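Local structure of periplasmic binding protein/LacI transcriptional regulator (Brachyspira murdochii, 4KQC) at residues F18-A29 with Q271-T282; V9-W19 with L89-L97. The protein probably binds a carbohydrate in the periplasm, as the solute-binding component of an ABC transporter. All blocks are in the same frame, centred on the assembly; numbering follows the deposited sequence.

Interaction 1: F18-A29 with Q271-T282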
loop_
_atom_site.group_PDB
_atom_site.type_symbol
_atom_site.label_atom_id
_atom_site.label_comp_id
_atom_site.label_asym_id
_atom_site.label_seq_id
_atom_site.Cartn_x
_atom_site.Cartn_y
_atom_site.Cartn_z
ATOM N N PHE A 18 5.318 2.103 9.948
ATOM C CA PHE A 18 3.873 1.823 9.837
ATOM C C PHE A 18 3.471 0.787 10.874
ATOM O O PHE A 18 2.449 0.904 11.497
ATOM C CB PHE A 18 3.681 1.295 8.427
ATOM C CG PHE A 18 2.268 0.874 8.042
ATOM C CD1 PHE A 18 1.816 -0.416 8.236
ATOM C CD2 PHE A 18 1.411 1.778 7.380
ATOM C CE1 PHE A 18 0.596 -0.837 7.737
ATOM C CE2 PHE A 18 0.157 1.347 6.912
ATOM C CZ PHE A 18 -0.258 0.065 7.122
ATOM N N TRP A 19 4.272 -0.274 11.009
ATOM C CA TRP A 19 3.916 -1.409 11.832
ATOM C C TRP A 19 3.977 -1.137 13.342
ATOM O O TRP A 19 3.296 -1.831 14.120
ATOM C CB TRP A 19 4.730 -2.675 11.416
ATOM C CG TRP A 19 4.236 -3.160 10.121
ATOM C CD1 TRP A 19 4.667 -2.812 8.900
ATOM C CD2 TRP A 19 3.105 -4.001 9.918
ATOM N NE1 TRP A 19 3.906 -3.405 7.931
ATOM C CE2 TRP A 19 2.927 -4.135 8.534
ATOM C CE3 TRP A 19 2.263 -4.695 10.775
ATOM C CZ2 TRP A 19 1.910 -4.903 7.978
ATOM C CZ3 TRP A 19 1.249 -5.475 10.175
ATOM C CH2 TRP A 19 1.111 -5.556 8.805
ATOM N N VAL A 20 4.701 -0.096 13.766
ATOM C CA VAL A 20 4.649 0.344 15.147
ATOM C C VAL A 20 3.231 0.871 15.465
ATOM O O VAL A 20 2.604 0.571 16.497
ATOM C CB VAL A 20 5.707 1.418 15.371
ATOM C CG1 VAL A 20 5.620 2.021 16.755
ATOM C CG2 VAL A 20 7.078 0.794 15.174
ATOM N N THR A 21 2.695 1.612 14.500
ATOM C CA THR A 21 1.357 2.119 14.680
ATOM C C THR A 21 0.249 1.016 14.629
ATOM O O THR A 21 -0.729 1.055 15.396
ATOM C CB THR A 21 1.059 3.211 13.665
ATOM O OG1 THR A 21 2.091 4.234 13.786
ATOM C CG2 THR A 21 -0.299 3.772 13.917
ATOM N N VAL A 22 0.436 0.033 13.775
ATOM C CA VAL A 22 -0.452 -1.089 13.721
ATOM C C VAL A 22 -0.421 -1.775 15.084
ATOM O O VAL A 22 -1.464 -2.162 15.577
ATOM C CB VAL A 22 -0.050 -2.108 12.633
ATOM C CG1 VAL A 22 -0.918 -3.350 12.681
ATOM C CG2 VAL A 22 -0.083 -1.496 11.224
ATOM N N ARG A 23 0.775 -2.003 15.618
ATOM C CA ARG A 23 0.882 -2.627 16.941
ATOM C C ARG A 23 0.128 -1.858 17.975
ATOM O O ARG A 23 -0.559 -2.472 18.816
ATOM C CB ARG A 23 2.312 -2.879 17.405
ATOM C CG ARG A 23 2.419 -3.615 18.736
ATOM C CD ARG A 23 3.842 -4.043 19.037
ATOM N NE ARG A 23 4.739 -2.933 19.237
ATOM C CZ ARG A 23 6.000 -3.017 19.644
ATOM N NH1 ARG A 23 6.581 -4.194 19.816
ATOM N NH2 ARG A 23 6.685 -1.899 19.882
ATOM N N ASP A 24 0.246 -0.529 17.948
ATOM C CA ASP A 24 -0.492 0.290 18.923
ATOM C C ASP A 24 -2.006 0.013 18.854
ATOM O O ASP A 24 -2.669 -0.083 19.922
ATOM C CB ASP A 24 -0.293 1.775 18.676
ATOM C CG ASP A 24 1.141 2.254 18.965
ATOM O OD1 ASP A 24 1.851 1.619 19.787
ATOM O OD2 ASP A 24 1.504 3.298 18.363
ATOM N N GLY A 25 -2.535 -0.080 17.635
ATOM C CA GLY A 25 -3.938 -0.331 17.402
ATOM C C GLY A 25 -4.356 -1.696 17.922
ATOM O O GLY A 25 -5.349 -1.879 18.644
ATOM N N ALA A 26 -3.518 -2.682 17.605
ATOM C CA ALA A 26 -3.729 -4.040 18.072
ATOM C C ALA A 26 -3.724 -4.170 19.583
ATOM O O ALA A 26 -4.585 -4.822 20.150
ATOM C CB ALA A 26 -2.654 -4.974 17.479
ATOM N N GLU A 27 -2.734 -3.576 20.244
ATOM C CA GLU A 27 -2.649 -3.620 21.710
ATOM C C GLU A 27 -3.852 -2.919 22.342
ATOM O O GLU A 27 -4.386 -3.400 23.321
ATOM C CB GLU A 27 -1.339 -3.029 22.178
ATOM C CG GLU A 27 -0.092 -3.857 21.756
ATOM C CD GLU A 27 0.083 -5.234 22.384
ATOM O OE1 GLU A 27 -0.716 -5.619 23.257
ATOM O OE2 GLU A 27 1.075 -5.949 22.029
ATOM N N ALA A 28 -4.308 -1.831 21.730
ATOM C CA ALA A 28 -5.490 -1.165 22.235
ATOM C C ALA A 28 -6.727 -2.033 22.220
ATOM O O ALA A 28 -7.438 -2.101 23.234
ATOM C CB ALA A 28 -5.768 0.159 21.546
ATOM N N ALA A 29 -7.007 -2.664 21.081
ATOM C CA ALA A 29 -8.137 -3.564 20.954
ATOM C C ALA A 29 -7.931 -4.715 21.885
ATOM O O ALA A 29 -8.918 -5.222 22.453
ATOM C CB ALA A 29 -8.288 -4.078 19.523
ATOM N N GLN A 271 -2.747 4.964 4.260
ATOM C CA GLN A 271 -3.621 4.050 4.967
ATOM C C GLN A 271 -3.845 4.496 6.413
ATOM O O GLN A 271 -3.393 5.536 6.807
ATOM C CB GLN A 271 -3.038 2.638 4.941
ATOM C CG GLN A 271 -2.587 2.073 3.580
ATOM C CD GLN A 271 -2.032 0.674 3.724
ATOM O OE1 GLN A 271 -2.794 -0.260 4.074
ATOM N NE2 GLN A 271 -0.766 0.493 3.511
ATOM N N ASP A 272 -4.579 3.697 7.196
ATOM C CA ASP A 272 -4.872 4.015 8.632
ATOM C C ASP A 272 -4.352 2.827 9.463
ATOM O O ASP A 272 -5.127 1.912 9.815
ATOM C CB ASP A 272 -6.361 4.209 8.828
ATOM C CG ASP A 272 -6.738 4.659 10.247
ATOM O OD1 ASP A 272 -5.933 4.657 11.212
ATOM O OD2 ASP A 272 -7.918 5.101 10.462
ATOM N N PRO A 273 -3.025 2.789 9.684
ATOM C CA PRO A 273 -2.421 1.619 10.349
ATOM C C PRO A 273 -2.988 1.323 11.732
ATOM O O PRO A 273 -3.231 0.144 12.066
ATOM C CB PRO A 273 -0.936 1.972 10.402
ATOM C CG PRO A 273 -0.860 3.463 10.205
ATOM C CD PRO A 273 -1.992 3.768 9.273
ATOM N N TYR A 274 -3.290 2.347 12.532
ATOM C CA TYR A 274 -3.874 2.070 13.817
ATOM C C TYR A 274 -5.181 1.286 13.727
ATOM O O TYR A 274 -5.420 0.323 14.459
ATOM C CB TYR A 274 -4.099 3.356 14.572
ATOM C CG TYR A 274 -4.567 3.164 15.971
ATOM C CD1 TYR A 274 -5.929 2.981 16.246
ATOM C CD2 TYR A 274 -3.680 3.287 17.038
ATOM C CE1 TYR A 274 -6.367 2.873 17.582
ATOM C CE2 TYR A 274 -4.111 3.202 18.356
ATOM C CZ TYR A 274 -5.463 2.988 18.611
ATOM O OH TYR A 274 -5.984 2.868 19.917
ATOM N N SER A 275 -6.051 1.719 12.834
ATOM C CA SER A 275 -7.305 1.033 12.598
ATOM C C SER A 275 -7.141 -0.361 12.064
ATOM O O SER A 275 -7.900 -1.250 12.427
ATOM C CB SER A 275 -8.176 1.832 11.635
ATOM O OG SER A 275 -9.491 1.293 11.621
ATOM N N ILE A 276 -6.149 -0.555 11.199
ATOM C CA ILE A 276 -5.839 -1.898 10.700
ATOM C C ILE A 276 -5.546 -2.794 11.875
ATOM O O ILE A 276 -6.089 -3.875 11.990
ATOM C CB ILE A 276 -4.712 -1.852 9.701
ATOM C CG1 ILE A 276 -5.189 -1.174 8.407
ATOM C CG2 ILE A 276 -4.175 -3.216 9.411
ATOM C CD1 ILE A 276 -4.088 -0.776 7.449
ATOM N N GLY A 277 -4.707 -2.368 12.766
ATOM C CA GLY A 277 -4.393 -3.216 13.914
ATOM C C GLY A 277 -5.543 -3.377 14.882
ATOM O O GLY A 277 -5.809 -4.465 15.373
ATOM N N PHE A 278 -6.259 -2.310 15.154
ATOM C CA PHE A 278 -7.361 -2.370 16.098
ATOM C C PHE A 278 -8.449 -3.330 15.570
ATOM O O PHE A 278 -8.982 -4.190 16.314
ATOM C CB PHE A 278 -7.915 -0.974 16.341
ATOM C CG PHE A 278 -8.868 -0.910 17.462
ATOM C CD1 PHE A 278 -10.187 -1.279 17.297
ATOM C CD2 PHE A 278 -8.453 -0.442 18.679
ATOM C CE1 PHE A 278 -11.086 -1.211 18.334
ATOM C CE2 PHE A 278 -9.344 -0.401 19.740
ATOM C CZ PHE A 278 -10.656 -0.807 19.559
ATOM N N GLN A 279 -8.762 -3.173 14.291
ATOM C CA GLN A 279 -9.835 -3.972 13.657
ATOM C C GLN A 279 -9.426 -5.426 13.493
ATOM O O GLN A 279 -10.269 -6.320 13.651
ATOM C CB GLN A 279 -10.309 -3.373 12.363
ATOM C CG GLN A 279 -11.027 -2.027 12.591
ATOM C CD GLN A 279 -12.275 -2.139 13.463
ATOM O OE1 GLN A 279 -12.972 -3.144 13.424
ATOM N NE2 GLN A 279 -12.543 -1.115 14.277
ATOM N N ALA A 280 -8.154 -5.690 13.223
ATOM C CA ALA A 280 -7.635 -7.074 13.169
ATOM C C ALA A 280 -7.910 -7.806 14.456
ATOM O O ALA A 280 -8.439 -8.907 14.425
ATOM C CB ALA A 280 -6.145 -7.072 12.891
ATOM N N VAL A 281 -7.522 -7.212 15.603
ATOM C CA VAL A 281 -7.707 -7.867 16.875
ATOM C C VAL A 281 -9.185 -7.954 17.183
ATOM O O VAL A 281 -9.583 -8.961 17.775
ATOM C CB VAL A 281 -6.892 -7.193 17.969
ATOM C CG1 VAL A 281 -7.331 -7.675 19.359
ATOM C CG2 VAL A 281 -5.431 -7.449 17.709
ATOM N N THR A 282 -9.965 -6.900 16.917
ATOM C CA THR A 282 -11.396 -6.986 17.105
ATOM C C THR A 282 -12.037 -8.164 16.383
ATOM O O THR A 282 -12.830 -8.864 16.966
ATOM C CB THR A 282 -12.070 -5.652 16.697
ATOM O OG1 THR A 282 -11.531 -4.612 17.523
ATOM C CG2 THR A 282 -13.595 -5.686 16.929
#

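Interaction 2: V9-W19 with L89-L97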
loop_
_atom_site.group_PDB
_atom_site.type_symbol
_atom_site.label_atom_id
_atom_site.label_comp_id
_atom_site.label_asym_id
_atom_site.label_seq_id
_atom_site.Cartn_x
_atom_site.Cartn_y
_atom_site.Cartn_z
ATOM N N VAL A 9 -0.910 -12.579 16.878
ATOM C CA VAL A 9 -0.849 -11.650 15.774
ATOM C C VAL A 9 0.513 -11.745 15.083
ATOM O O VAL A 9 1.540 -11.436 15.705
ATOM C CB VAL A 9 -1.092 -10.203 16.198
ATOM C CG1 VAL A 9 -1.055 -9.303 14.981
ATOM C CG2 VAL A 9 -2.444 -10.109 16.911
ATOM N N VAL A 10 0.539 -12.245 13.838
ATOM C CA VAL A 10 1.768 -12.404 13.083
ATOM C C VAL A 10 1.800 -11.327 12.028
ATOM O O VAL A 10 0.981 -11.330 11.117
ATOM C CB VAL A 10 1.859 -13.826 12.516
ATOM C CG1 VAL A 10 3.108 -13.952 11.667
ATOM C CG2 VAL A 10 1.799 -14.855 13.640
ATOM N N SER A 11 2.715 -10.377 12.202
ATOM C CA SER A 11 2.756 -9.154 11.462
ATOM C C SER A 11 3.869 -9.211 10.416
ATOM O O SER A 11 4.649 -10.218 10.381
ATOM C CB SER A 11 3.109 -7.999 12.435
ATOM O OG SER A 11 4.481 -8.101 12.829
ATOM N N LYS A 12 4.068 -8.151 9.663
ATOM C CA LYS A 12 5.248 -8.104 8.734
ATOM C C LYS A 12 6.543 -7.602 9.374
ATOM O O LYS A 12 7.569 -7.444 8.701
ATOM C CB LYS A 12 4.915 -7.263 7.513
ATOM C CG LYS A 12 3.717 -7.751 6.686
ATOM C CD LYS A 12 3.655 -7.070 5.338
ATOM C CE LYS A 12 2.342 -7.375 4.629
ATOM N NZ LYS A 12 2.372 -6.842 3.255
ATOM N N GLY A 13 6.554 -7.449 10.696
ATOM C CA GLY A 13 7.695 -6.880 11.383
ATOM C C GLY A 13 7.843 -5.395 11.242
ATOM O O GLY A 13 6.956 -4.725 10.710
ATOM N N PHE A 14 8.948 -4.871 11.765
ATOM C CA PHE A 14 9.141 -3.441 11.914
ATOM C C PHE A 14 10.127 -2.837 10.936
ATOM O O PHE A 14 10.578 -1.719 11.174
ATOM C CB PHE A 14 9.527 -3.082 13.344
ATOM C CG PHE A 14 8.534 -3.507 14.363
ATOM C CD1 PHE A 14 7.255 -3.011 14.322
ATOM C CD2 PHE A 14 8.862 -4.348 15.416
ATOM C CE1 PHE A 14 6.302 -3.350 15.248
ATOM C CE2 PHE A 14 7.885 -4.707 16.356
ATOM C CZ PHE A 14 6.581 -4.213 16.238
ATOM N N GLN A 15 10.446 -3.510 9.823
ATOM C CA GLN A 15 11.191 -2.842 8.766
ATOM C C GLN A 15 10.651 -1.436 8.497
ATOM O O GLN A 15 11.420 -0.465 8.347
ATOM C CB GLN A 15 11.163 -3.648 7.492
ATOM C CG GLN A 15 12.090 -3.079 6.434
ATOM C CD GLN A 15 12.046 -3.835 5.138
ATOM O OE1 GLN A 15 11.551 -4.947 5.041
ATOM N NE2 GLN A 15 12.533 -3.197 4.097
ATOM N N HIS A 16 9.327 -1.323 8.412
ATOM C CA HIS A 16 8.640 -0.067 8.121
ATOM C C HIS A 16 7.882 0.334 9.371
ATOM O O HIS A 16 7.176 -0.509 9.928
ATOM C CB HIS A 16 7.694 -0.217 6.948
ATOM C CG HIS A 16 8.379 -0.742 5.711
ATOM N ND1 HIS A 16 9.357 -0.024 5.047
ATOM C CD2 HIS A 16 8.291 -1.934 5.082
ATOM C CE1 HIS A 16 9.808 -0.735 4.030
ATOM N NE2 HIS A 16 9.183 -1.903 4.031
ATOM N N LYS A 17 8.051 1.575 9.820
ATOM C CA LYS A 17 7.464 2.031 11.105
ATOM C C LYS A 17 5.930 2.141 11.133
ATOM O O LYS A 17 5.350 2.303 12.193
ATOM C CB LYS A 17 8.030 3.379 11.518
ATOM C CG LYS A 17 9.507 3.396 11.920
ATOM C CD LYS A 17 9.874 4.856 12.261
ATOM C CE LYS A 17 11.362 5.172 12.157
ATOM N NZ LYS A 17 12.006 5.012 13.487
ATOM N N PHE A 18 5.318 2.103 9.948
ATOM C CA PHE A 18 3.873 1.823 9.837
ATOM C C PHE A 18 3.471 0.787 10.874
ATOM O O PHE A 18 2.449 0.904 11.497
ATOM C CB PHE A 18 3.681 1.295 8.427
ATOM C CG PHE A 18 2.268 0.874 8.042
ATOM C CD1 PHE A 18 1.816 -0.416 8.236
ATOM C CD2 PHE A 18 1.411 1.778 7.380
ATOM C CE1 PHE A 18 0.596 -0.837 7.737
ATOM C CE2 PHE A 18 0.157 1.347 6.912
ATOM C CZ PHE A 18 -0.258 0.065 7.122
ATOM N N TRP A 19 4.272 -0.274 11.009
ATOM C CA TRP A 19 3.916 -1.409 11.832
ATOM C C TRP A 19 3.977 -1.137 13.342
ATOM O O TRP A 19 3.296 -1.831 14.120
ATOM C CB TRP A 19 4.730 -2.675 11.416
ATOM C CG TRP A 19 4.236 -3.160 10.121
ATOM C CD1 TRP A 19 4.667 -2.812 8.900
ATOM C CD2 TRP A 19 3.105 -4.001 9.918
ATOM N NE1 TRP A 19 3.906 -3.405 7.931
ATOM C CE2 TRP A 19 2.927 -4.135 8.534
ATOM C CE3 TRP A 19 2.263 -4.695 10.775
ATOM C CZ2 TRP A 19 1.910 -4.903 7.978
ATOM C CZ3 TRP A 19 1.249 -5.475 10.175
ATOM C CH2 TRP A 19 1.111 -5.556 8.805
ATOM N N LEU A 89 -9.089 -17.783 11.856
ATOM C CA LEU A 89 -8.035 -17.080 11.129
ATOM C C LEU A 89 -8.598 -15.792 10.504
ATOM O O LEU A 89 -9.542 -15.859 9.739
ATOM C CB LEU A 89 -7.411 -18.000 10.054
ATOM C CG LEU A 89 -6.306 -17.406 9.229
ATOM C CD1 LEU A 89 -5.072 -16.959 10.053
ATOM C CD2 LEU A 89 -5.936 -18.383 8.121
ATOM N N ILE A 90 -7.928 -14.693 10.799
ATOM C CA ILE A 90 -8.271 -13.355 10.293
ATOM C C ILE A 90 -7.086 -12.876 9.510
ATOM O O ILE A 90 -5.940 -12.960 10.003
ATOM C CB ILE A 90 -8.524 -12.401 11.478
ATOM C CG1 ILE A 90 -9.697 -12.867 12.355
ATOM C CG2 ILE A 90 -8.693 -10.932 11.076
ATOM C CD1 ILE A 90 -10.966 -13.126 11.600
ATOM N N GLY A 91 -7.300 -12.335 8.320
ATOM C CA GLY A 91 -6.218 -11.589 7.659
ATOM C C GLY A 91 -6.228 -10.111 8.083
ATOM O O GLY A 91 -7.300 -9.515 8.418
ATOM N N PHE A 92 -5.082 -9.470 7.985
ATOM C CA PHE A 92 -5.030 -8.045 8.118
ATOM C C PHE A 92 -3.980 -7.417 7.247
ATOM O O PHE A 92 -3.053 -8.074 6.823
ATOM C CB PHE A 92 -4.999 -7.597 9.584
ATOM C CG PHE A 92 -3.695 -7.787 10.284
ATOM C CD1 PHE A 92 -3.248 -9.038 10.536
ATOM C CD2 PHE A 92 -2.942 -6.714 10.725
ATOM C CE1 PHE A 92 -2.081 -9.250 11.218
ATOM C CE2 PHE A 92 -1.763 -6.902 11.411
ATOM C CZ PHE A 92 -1.312 -8.195 11.657
ATOM N N ASP A 93 -4.134 -6.120 6.953
ATOM C CA ASP A 93 -3.262 -5.497 5.927
ATOM C C ASP A 93 -3.395 -6.343 4.616
ATOM O O ASP A 93 -4.515 -6.757 4.278
ATOM C CB ASP A 93 -1.810 -5.387 6.455
ATOM C CG ASP A 93 -0.954 -4.501 5.618
ATOM O OD1 ASP A 93 -1.172 -3.251 5.690
ATOM O OD2 ASP A 93 -0.122 -5.019 4.873
ATOM N N SER A 94 -2.306 -6.715 3.936
ATOM C CA SER A 94 -2.471 -7.517 2.742
ATOM C C SER A 94 -2.973 -8.932 3.042
ATOM O O SER A 94 -3.352 -9.676 2.081
ATOM C CB SER A 94 -1.172 -7.537 1.940
ATOM O OG SER A 94 -0.117 -7.868 2.784
ATOM N N GLY A 95 -2.935 -9.352 4.322
ATOM C CA GLY A 95 -3.578 -10.595 4.731
ATOM C C GLY A 95 -2.939 -11.813 4.102
ATOM O O GLY A 95 -1.723 -11.916 4.054
ATOM N N ILE A 96 -3.770 -12.751 3.671
ATOM C CA ILE A 96 -3.324 -14.036 3.134
ATOM C C ILE A 96 -3.635 -13.979 1.634
ATOM O O ILE A 96 -4.749 -13.567 1.247
ATOM C CB ILE A 96 -4.130 -15.193 3.732
ATOM C CG1 ILE A 96 -3.821 -15.433 5.191
ATOM C CG2 ILE A 96 -3.838 -16.501 3.003
ATOM C CD1 ILE A 96 -4.559 -14.591 6.158
ATOM N N LEU A 97 -2.707 -14.365 0.793
ATOM C CA LEU A 97 -3.010 -14.336 -0.660
ATOM C C LEU A 97 -4.174 -15.243 -0.926
ATOM O O LEU A 97 -4.244 -16.335 -0.392
ATOM C CB LEU A 97 -1.851 -14.848 -1.510
ATOM C CG LEU A 97 -0.649 -13.979 -1.753
ATOM C CD1 LEU A 97 0.372 -14.794 -2.589
ATOM C CD2 LEU A 97 -0.987 -12.670 -2.429
HETATM O O HOH W 1 2.443 -4.049 3.788
#

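Interaction 1: F18-A29 with Q271-T282
The carbonyl oxygen of F278 is gripped by two hydrogen bonds, from the T282 backbone N-H and the T282 hydroxyl, and the methyl of A29 packs against it from the other helix (F278 O to A29 CB 3.3 Å). OG1 reaches it from above the carbonyl plane, 2.9 Å from T282 OG1 to F278 O. With no hydrogen bond across the interface, the two helices, 18-33 and 273-288, illustrate close glycine-mediated packing in a type I periplasmic binding protein, on a lobe whose core is a parallel sheet. The axes of 18-29 and 273-282 approach to 6.3 Å, pointing the same general way but inclined, at a signed crossing angle of -37°, an arrangement resembling GASright packing. G25 and G277 make it possible: a CB on either would run into a carbonyl oxygen opposite, that of Y274 or V22. Backbones instead meet through CA-H...O contacts, with G277 CA 3.5 Å from V22 O and G25 CA 3.4 Å from Y274 O.

Y274 and F278, one turn apart, each lay a ring face on helix 18-29. The Y274 side chain, with CG anti to the backbone N (chi1 -174°), is a knob among T21, D24, G25 and A28, its face over G25 CA. F278 is laid down the same way, its face centred on the methyl of A29, while V281 CG2 meets A26 CB beyond. At the N-terminal ends F18 takes P273 CB over the middle of its ring, and V22 CG2 meets that same carbon at 3.7 Å from P273 CB. The Q271 side chain crosses F18 at about a right angle, its amide plane 36° from the ring, and its two ends are held by T111 and D251. Farther along, the hydroxyl oxygen of Y274 ends against an alanine methyl, 3.2 Å from Y274 OH to A28 CB.

Interaction 2: V9-W19 with L89-L97
K12 leaves its backbone with CG anti to the carbonyl carbon (chi1 -59°) and runs on fully extended, while D93 turns CG anti to its own N (chi1 -167°) and S94 folds OG back between its N and carbonyl carbon; together these torsions bring ammonium, carboxylate and hydroxyl to one place. K12 donates to the serine, 2.7 Å from K12 NZ to S94 OG, and forms a long salt bridge of 3.5 Å from K12 NZ to D93 OD2. One water joins the same pair, accepting from K12 NZ at 2.8 Å and donating to D93 OD2 at 2.9 Å. The carboxylate is steadied further by a weak bond from S94 N within the type II' turn F92-G95.

These loops follow strands 6-10 and 89-92, which strand 66-68 separates in the sheet; their meeting at the C-terminal strand ends is a feature of Rossmann-like lobes. The W19 indole is clasped between K12 CB on one face and F18 CD1 on the other, and presents its rim to D93 OD2 and to F92, 3.6 Å from W19 CZ3 to F92 CE2. F92 leans obliquely against it, planes 71° apart, and F92 CZ touches V9 CG1 at 3.5 Å. Cutting K12 back, as an alanine here does, is likely to leave D93 OD2 without its countercharge and the S94 hydroxyl without this donor. Because OD2 is engaged by ammonium, water and backbone N-H, the carboxylate is likely to be held in one rotation, its negative charge partly offset.

Interactions 1 and 2 show how one helix start can serve two interfaces. Their centres lie about 10 Å apart, and F18 is common to both, its ring reaching P273 in the first and D93 in the second. Helix 273-288 also touches the second contact directly: A280 CB comes within 3.5 Å of F92 CB, and I276 CG2 lies 3.8 Å from D93 N. Q271 follows strand 267-270 of the other lobe's sheet, so this entry to the helix is part of the link between lobes, with Q271 OE1 3.8 Å from D93 OD1. In this family sugars usually bind between the lobes, consistent with a place for the D93 loop near that cleft.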